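Local atomic coordinates of Aar187cp (Eremothecium gossypii, PDB entry 3ZIL), a protein that probably regulates the establishment of sister-chromatid cohesion as a cohesin-associated factor, here represented by its helical Wap1 domain. Residues 248-262 / 274-288. Sequence-based numbering, arbitrary orientation.
Sequences LPSLVRSLAMSVQLH and KTNLLILQLGLLLNI
Leu255 is a knob in a hole on the surface of helix 274-288, its side chain lodged among Gln281, Leu284, Leu285 and Ile288. Its CG lies anti to the carbonyl carbon (chi1 -69°), and with chi2 at 165° CD1 presses on CD2 of Leu284 at 3.5 Å, a tight pair whose side chains cross at about a right angle, while CD2 rests on the CB and CG of Gln281. The CB of Leu255 is left to meet CG of Leu285 at 3.8 Å. Ile288 in turn is a knob among Leu248, Leu251, Val252 and Leu255. It divides its branches, CD1 reaching CD2 of Leu251 at 3.6 Å and CG2 reaching CG2 of Val252 at 3.7 Å. These reciprocal knobs-into-holes join two neighbouring helices of the elongated, all-helical Wap1 domain, linked through the short helix 264-267. The two helices run roughly antiparallel, the axes of the two segments approaching to 9.9 Å. Helix 225-235 packs against Leu284, and helix 321-336 touches Leu282. One polar bond interrupts the apolar seam: the hydroxyl OG of Ser258 donates to OE1 of Gln281 at 2.8 Å, in the carbonyl plane but strongly bent at the acceptor (C=O...donor angle 99°). The extended Gln281 chain carries its amide to this serine, and NE2 is hydrogen-bonded to the carbonyl oxygen of Leu222, so both ends of the buried amide are engaged. A leucine in place of Gln281 would probably leave the Ser258 hydroxyl and the Leu222 carbonyl without these amide partners. Further along the helix, CG2 of Val259 lies 4.2 Å from CD2 of Leu278. At the end of helix 248-261, His262 sets ND1 3.5 Å from CD of Lys274, whose bent chain crosses the histidine side chain and brings NZ to the ring edge, in its plane.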
loop_
_atom_site.group_PDB
_atom_site.type_symbol
_atom_site.label_atom_id
_atom_site.label_comp_id
_atom_site.label_asym_id
_atom_site.label_seq_id
_atom_site.Cartn_x
_atom_site.Cartn_y
_atom_site.Cartn_z
ATOM N N LEU A 248 -17.838 -10.894 3.701
ATOM C CA LEU A 248 -17.721 -10.825 2.209
ATOM C C LEU A 248 -18.958 -10.270 1.468
ATOM O O LEU A 248 -18.803 -9.447 0.537
ATOM C CB LEU A 248 -17.280 -12.156 1.603
ATOM C CG LEU A 248 -15.917 -12.683 2.095
ATOM C CD1 LEU A 248 -15.634 -14.075 1.584
ATOM C CD2 LEU A 248 -14.749 -11.716 1.890
ATOM N N PRO A 249 -20.176 -10.641 1.920
ATOM C CA PRO A 249 -21.334 -10.111 1.201
ATOM C C PRO A 249 -21.381 -8.609 1.353
ATOM O O PRO A 249 -21.817 -7.922 0.449
ATOM C CB PRO A 249 -22.528 -10.730 1.949
ATOM C CG PRO A 249 -21.996 -12.098 2.338
ATOM C CD PRO A 249 -20.534 -11.852 2.723
ATOM N N SER A 250 -20.984 -8.092 2.517
ATOM C CA SER A 250 -21.002 -6.665 2.695
ATOM C C SER A 250 -19.998 -5.964 1.749
ATOM O O SER A 250 -20.260 -4.908 1.102
ATOM C CB SER A 250 -20.622 -6.325 4.149
ATOM O OG SER A 250 -20.950 -4.981 4.257
ATOM N N LEU A 251 -18.797 -6.475 1.705
ATOM C CA LEU A 251 -17.845 -5.892 0.763
ATOM C C LEU A 251 -18.399 -5.986 -0.712
ATOM O O LEU A 251 -18.393 -5.017 -1.500
ATOM C CB LEU A 251 -16.521 -6.593 0.936
ATOM C CG LEU A 251 -15.339 -6.216 0.033
ATOM C CD1 LEU A 251 -15.094 -4.681 0.133
ATOM C CD2 LEU A 251 -14.099 -7.042 0.415
ATOM N N VAL A 252 -18.818 -7.156 -1.115
ATOM C CA VAL A 252 -19.446 -7.329 -2.404
ATOM C C VAL A 252 -20.554 -6.276 -2.668
ATOM O O VAL A 252 -20.546 -5.687 -3.782
ATOM C CB VAL A 252 -19.952 -8.799 -2.523
ATOM C CG1 VAL A 252 -20.875 -8.989 -3.737
ATOM C CG2 VAL A 252 -18.728 -9.721 -2.655
ATOM N N ARG A 253 -21.484 -6.005 -1.696
ATOM C CA ARG A 253 -22.516 -4.962 -1.984
ATOM C C ARG A 253 -21.888 -3.669 -2.360
ATOM O O ARG A 253 -22.300 -3.107 -3.357
ATOM C CB ARG A 253 -23.493 -4.578 -0.823
ATOM C CG ARG A 253 -24.145 -5.736 -0.183
ATOM C CD ARG A 253 -25.371 -5.421 0.722
ATOM N NE ARG A 253 -25.817 -6.773 1.059
ATOM C CZ ARG A 253 -25.483 -7.456 2.159
ATOM N NH1 ARG A 253 -24.793 -6.893 3.172
ATOM N NH2 ARG A 253 -25.902 -8.705 2.276
ATOM N N SER A 254 -20.985 -3.164 -1.479
ATOM C CA SER A 254 -20.287 -1.911 -1.710
ATOM C C SER A 254 -19.647 -1.857 -3.067
ATOM O O SER A 254 -19.837 -0.864 -3.810
ATOM C CB SER A 254 -19.241 -1.646 -0.627
ATOM O OG SER A 254 -19.967 -1.627 0.583
ATOM N N LEU A 255 -18.886 -2.896 -3.396
ATOM C CA LEU A 255 -18.206 -2.924 -4.680
ATOM C C LEU A 255 -19.233 -2.976 -5.812
ATOM O O LEU A 255 -19.053 -2.240 -6.850
ATOM C CB LEU A 255 -17.227 -4.122 -4.805
ATOM C CG LEU A 255 -15.995 -3.983 -3.878
ATOM C CD1 LEU A 255 -15.285 -5.365 -3.775
ATOM C CD2 LEU A 255 -15.049 -2.932 -4.429
ATOM N N ALA A 256 -20.290 -3.813 -5.654
ATOM C CA ALA A 256 -21.251 -3.910 -6.777
ATOM C C ALA A 256 -22.033 -2.539 -6.975
ATOM O O ALA A 256 -22.422 -2.179 -8.090
ATOM C CB ALA A 256 -22.167 -5.110 -6.626
ATOM N N MET A 257 -22.139 -1.720 -5.940
ATOM C CA MET A 257 -22.917 -0.513 -6.106
ATOM C C MET A 257 -22.052 0.538 -6.753
ATOM O O MET A 257 -22.457 1.182 -7.719
ATOM C CB MET A 257 -23.478 -0.023 -4.781
ATOM C CG MET A 257 -24.808 -0.721 -4.479
ATOM S SD MET A 257 -25.042 -0.744 -2.707
ATOM C CE MET A 257 -26.835 -0.891 -2.583
ATOM N N SER A 258 -20.843 0.653 -6.236
ATOM C CA SER A 258 -19.821 1.385 -6.935
ATOM C C SER A 258 -19.660 1.068 -8.464
ATOM O O SER A 258 -19.666 1.980 -9.349
ATOM C CB SER A 258 -18.524 1.254 -6.210
ATOM O OG SER A 258 -17.624 1.976 -6.978
ATOM N N VAL A 259 -19.573 -0.199 -8.813
ATOM C CA VAL A 259 -19.499 -0.521 -10.242
ATOM C C VAL A 259 -20.766 -0.031 -10.954
ATOM O O VAL A 259 -20.685 0.615 -12.021
ATOM C CB VAL A 259 -19.240 -2.018 -10.446
ATOM C CG1 VAL A 259 -19.475 -2.449 -11.905
ATOM C CG2 VAL A 259 -17.831 -2.362 -9.960
ATOM N N GLN A 260 -21.930 -0.287 -10.336
ATOM C CA GLN A 260 -23.219 0.164 -10.885
ATOM C C GLN A 260 -23.290 1.682 -11.024
ATOM O O GLN A 260 -23.898 2.158 -11.961
ATOM C CB GLN A 260 -24.432 -0.311 -10.092
ATOM C CG GLN A 260 -24.939 -1.709 -10.411
ATOM C CD GLN A 260 -25.835 -2.226 -9.291
ATOM O OE1 GLN A 260 -25.369 -2.924 -8.364
ATOM N NE2 GLN A 260 -27.122 -1.844 -9.333
ATOM N N LEU A 261 -22.665 2.417 -10.104
ATOM C CA LEU A 261 -22.653 3.848 -10.139
ATOM C C LEU A 261 -21.940 4.299 -11.423
ATOM O O LEU A 261 -22.278 5.317 -11.955
ATOM C CB LEU A 261 -21.908 4.411 -8.900
ATOM C CG LEU A 261 -22.001 5.914 -8.666
ATOM C CD1 LEU A 261 -23.437 6.330 -8.858
ATOM C CD2 LEU A 261 -21.559 6.374 -7.268
ATOM N N HIS A 262 -20.947 3.546 -11.903
ATOM C CA HIS A 262 -20.087 4.038 -12.979
ATOM C C HIS A 262 -20.273 3.175 -14.148
ATOM O O HIS A 262 -19.365 2.987 -14.919
ATOM C CB HIS A 262 -18.624 4.006 -12.585
ATOM C CG HIS A 262 -18.300 4.907 -11.435
ATOM N ND1 HIS A 262 -18.102 6.238 -11.591
ATOM C CD2 HIS A 262 -18.140 4.636 -10.073
ATOM C CE1 HIS A 262 -17.839 6.799 -10.381
ATOM N NE2 HIS A 262 -17.837 5.815 -9.456
ATOM N N LYS A 274 -11.457 6.566 -14.049
ATOM C CA LYS A 274 -12.601 5.738 -13.816
ATOM C C LYS A 274 -12.353 4.271 -14.292
ATOM O O LYS A 274 -12.903 3.345 -13.728
ATOM C CB LYS A 274 -13.891 6.344 -14.336
ATOM C CG LYS A 274 -14.505 7.470 -13.489
ATOM C CD LYS A 274 -15.952 7.685 -13.955
ATOM C CE LYS A 274 -16.398 9.137 -14.021
ATOM N NZ LYS A 274 -17.905 9.217 -14.049
ATOM N N THR A 275 -11.500 4.083 -15.282
ATOM C CA THR A 275 -11.318 2.799 -15.906
ATOM C C THR A 275 -10.482 1.892 -15.013
ATOM O O THR A 275 -10.910 0.812 -14.687
ATOM C CB THR A 275 -10.691 2.955 -17.289
ATOM O OG1 THR A 275 -11.665 3.591 -18.128
ATOM C CG2 THR A 275 -10.364 1.601 -17.882
ATOM N N ASN A 276 -9.318 2.384 -14.598
ATOM C CA ASN A 276 -8.520 1.702 -13.618
ATOM C C ASN A 276 -9.231 1.358 -12.330
ATOM O O ASN A 276 -9.053 0.277 -11.794
ATOM C CB ASN A 276 -7.246 2.458 -13.346
ATOM C CG ASN A 276 -6.300 2.379 -14.502
ATOM O OD1 ASN A 276 -6.411 1.482 -15.366
ATOM N ND2 ASN A 276 -5.356 3.313 -14.549
ATOM N N LEU A 277 -10.053 2.273 -11.849
ATOM C CA LEU A 277 -10.887 2.038 -10.710
ATOM C C LEU A 277 -11.882 0.890 -10.937
ATOM O O LEU A 277 -12.104 0.061 -10.047
ATOM C CB LEU A 277 -11.720 3.284 -10.440
ATOM C CG LEU A 277 -12.790 3.086 -9.347
ATOM C CD1 LEU A 277 -12.067 3.090 -7.983
ATOM C CD2 LEU A 277 -13.957 4.096 -9.337
ATOM N N LEU A 278 -12.554 0.889 -12.090
ATOM C CA LEU A 278 -13.475 -0.169 -12.316
ATOM C C LEU A 278 -12.706 -1.460 -12.454
ATOM O O LEU A 278 -13.176 -2.505 -11.977
ATOM C CB LEU A 278 -14.265 0.048 -13.617
ATOM C CG LEU A 278 -15.396 1.041 -13.568
ATOM C CD1 LEU A 278 -15.838 1.176 -15.024
ATOM C CD2 LEU A 278 -16.574 0.539 -12.722
ATOM N N ILE A 279 -11.550 -1.420 -13.152
ATOM C CA ILE A 279 -10.786 -2.676 -13.307
ATOM C C ILE A 279 -10.382 -3.208 -11.921
ATOM O O ILE A 279 -10.465 -4.405 -11.625
ATOM C CB ILE A 279 -9.527 -2.472 -14.187
ATOM C CG1 ILE A 279 -9.921 -2.292 -15.707
ATOM C CG2 ILE A 279 -8.548 -3.658 -13.986
ATOM C CD1 ILE A 279 -8.768 -1.781 -16.603
ATOM N N LEU A 280 -9.883 -2.328 -11.049
ATOM C CA LEU A 280 -9.463 -2.807 -9.733
ATOM C C LEU A 280 -10.688 -3.302 -8.840
ATOM O O LEU A 280 -10.592 -4.366 -8.169
ATOM C CB LEU A 280 -8.647 -1.691 -8.979
ATOM C CG LEU A 280 -7.305 -1.340 -9.586
ATOM C CD1 LEU A 280 -6.795 -0.039 -8.951
ATOM C CD2 LEU A 280 -6.313 -2.482 -9.313
ATOM N N GLN A 281 -11.818 -2.556 -8.826
ATOM C CA GLN A 281 -12.987 -3.085 -8.147
ATOM C C GLN A 281 -13.481 -4.428 -8.719
ATOM O O GLN A 281 -13.860 -5.322 -7.961
ATOM C CB GLN A 281 -14.149 -2.073 -8.180
ATOM C CG GLN A 281 -13.762 -0.712 -7.600
ATOM C CD GLN A 281 -14.929 0.318 -7.529
ATOM O OE1 GLN A 281 -15.856 0.299 -8.319
ATOM N NE2 GLN A 281 -14.863 1.194 -6.546
ATOM N N LEU A 282 -13.468 -4.582 -10.057
ATOM C CA LEU A 282 -13.866 -5.882 -10.643
ATOM C C LEU A 282 -12.831 -6.986 -10.309
ATOM O O LEU A 282 -13.197 -8.086 -10.018
ATOM C CB LEU A 282 -14.046 -5.770 -12.170
ATOM C CG LEU A 282 -15.313 -4.987 -12.554
ATOM C CD1 LEU A 282 -15.251 -4.351 -13.955
ATOM C CD2 LEU A 282 -16.599 -5.838 -12.422
ATOM N N GLY A 283 -11.553 -6.657 -10.362
ATOM C CA GLY A 283 -10.503 -7.595 -9.982
ATOM C C GLY A 283 -10.763 -7.997 -8.536
ATOM O O GLY A 283 -10.649 -9.181 -8.189
ATOM N N LEU A 284 -11.165 -7.048 -7.688
ATOM C CA LEU A 284 -11.407 -7.449 -6.279
ATOM C C LEU A 284 -12.682 -8.329 -6.165
ATOM O O LEU A 284 -12.656 -9.374 -5.516
ATOM C CB LEU A 284 -11.406 -6.243 -5.339
ATOM C CG LEU A 284 -11.813 -6.553 -3.913
ATOM C CD1 LEU A 284 -10.822 -7.545 -3.302
ATOM C CD2 LEU A 284 -11.880 -5.283 -3.092
ATOM N N LEU A 285 -13.795 -7.882 -6.787
ATOM C CA LEU A 285 -14.935 -8.770 -6.971
ATOM C C LEU A 285 -14.546 -10.209 -7.418
ATOM O O LEU A 285 -15.019 -11.202 -6.810
ATOM C CB LEU A 285 -15.968 -8.187 -7.912
ATOM C CG LEU A 285 -16.738 -7.047 -7.192
ATOM C CD1 LEU A 285 -17.490 -6.171 -8.176
ATOM C CD2 LEU A 285 -17.663 -7.691 -6.165
ATOM N N LEU A 286 -13.765 -10.301 -8.478
ATOM C CA LEU A 286 -13.361 -11.588 -9.061
ATOM C C LEU A 286 -12.664 -12.495 -8.036
ATOM O O LEU A 286 -12.978 -13.701 -7.939
ATOM C CB LEU A 286 -12.478 -11.369 -10.314
ATOM C CG LEU A 286 -12.058 -12.686 -11.053
ATOM C CD1 LEU A 286 -13.274 -13.357 -11.678
ATOM C CD2 LEU A 286 -11.021 -12.396 -12.162
ATOM N N ASN A 287 -11.734 -11.893 -7.282
ATOM C CA ASN A 287 -11.040 -12.563 -6.222
ATOM C C ASN A 287 -12.048 -13.148 -5.227
ATOM O O ASN A 287 -11.920 -14.280 -4.800
ATOM C CB ASN A 287 -10.017 -11.641 -5.530
ATOM C CG ASN A 287 -8.567 -12.032 -5.891
ATOM O OD1 ASN A 287 -8.346 -12.831 -6.837
ATOM N ND2 ASN A 287 -7.584 -11.470 -5.167
ATOM N N ILE A 288 -13.096 -12.409 -4.929
ATOM C CA ILE A 288 -14.045 -12.878 -3.877
ATOM C C ILE A 288 -15.042 -13.843 -4.526
ATOM O O ILE A 288 -15.268 -14.962 -3.994
ATOM C CB ILE A 288 -14.819 -11.677 -3.245
ATOM C CG1 ILE A 288 -13.852 -10.719 -2.506
ATOM C CG2 ILE A 288 -15.929 -12.129 -2.264
ATOM C CD1 ILE A 288 -14.420 -9.336 -2.305
#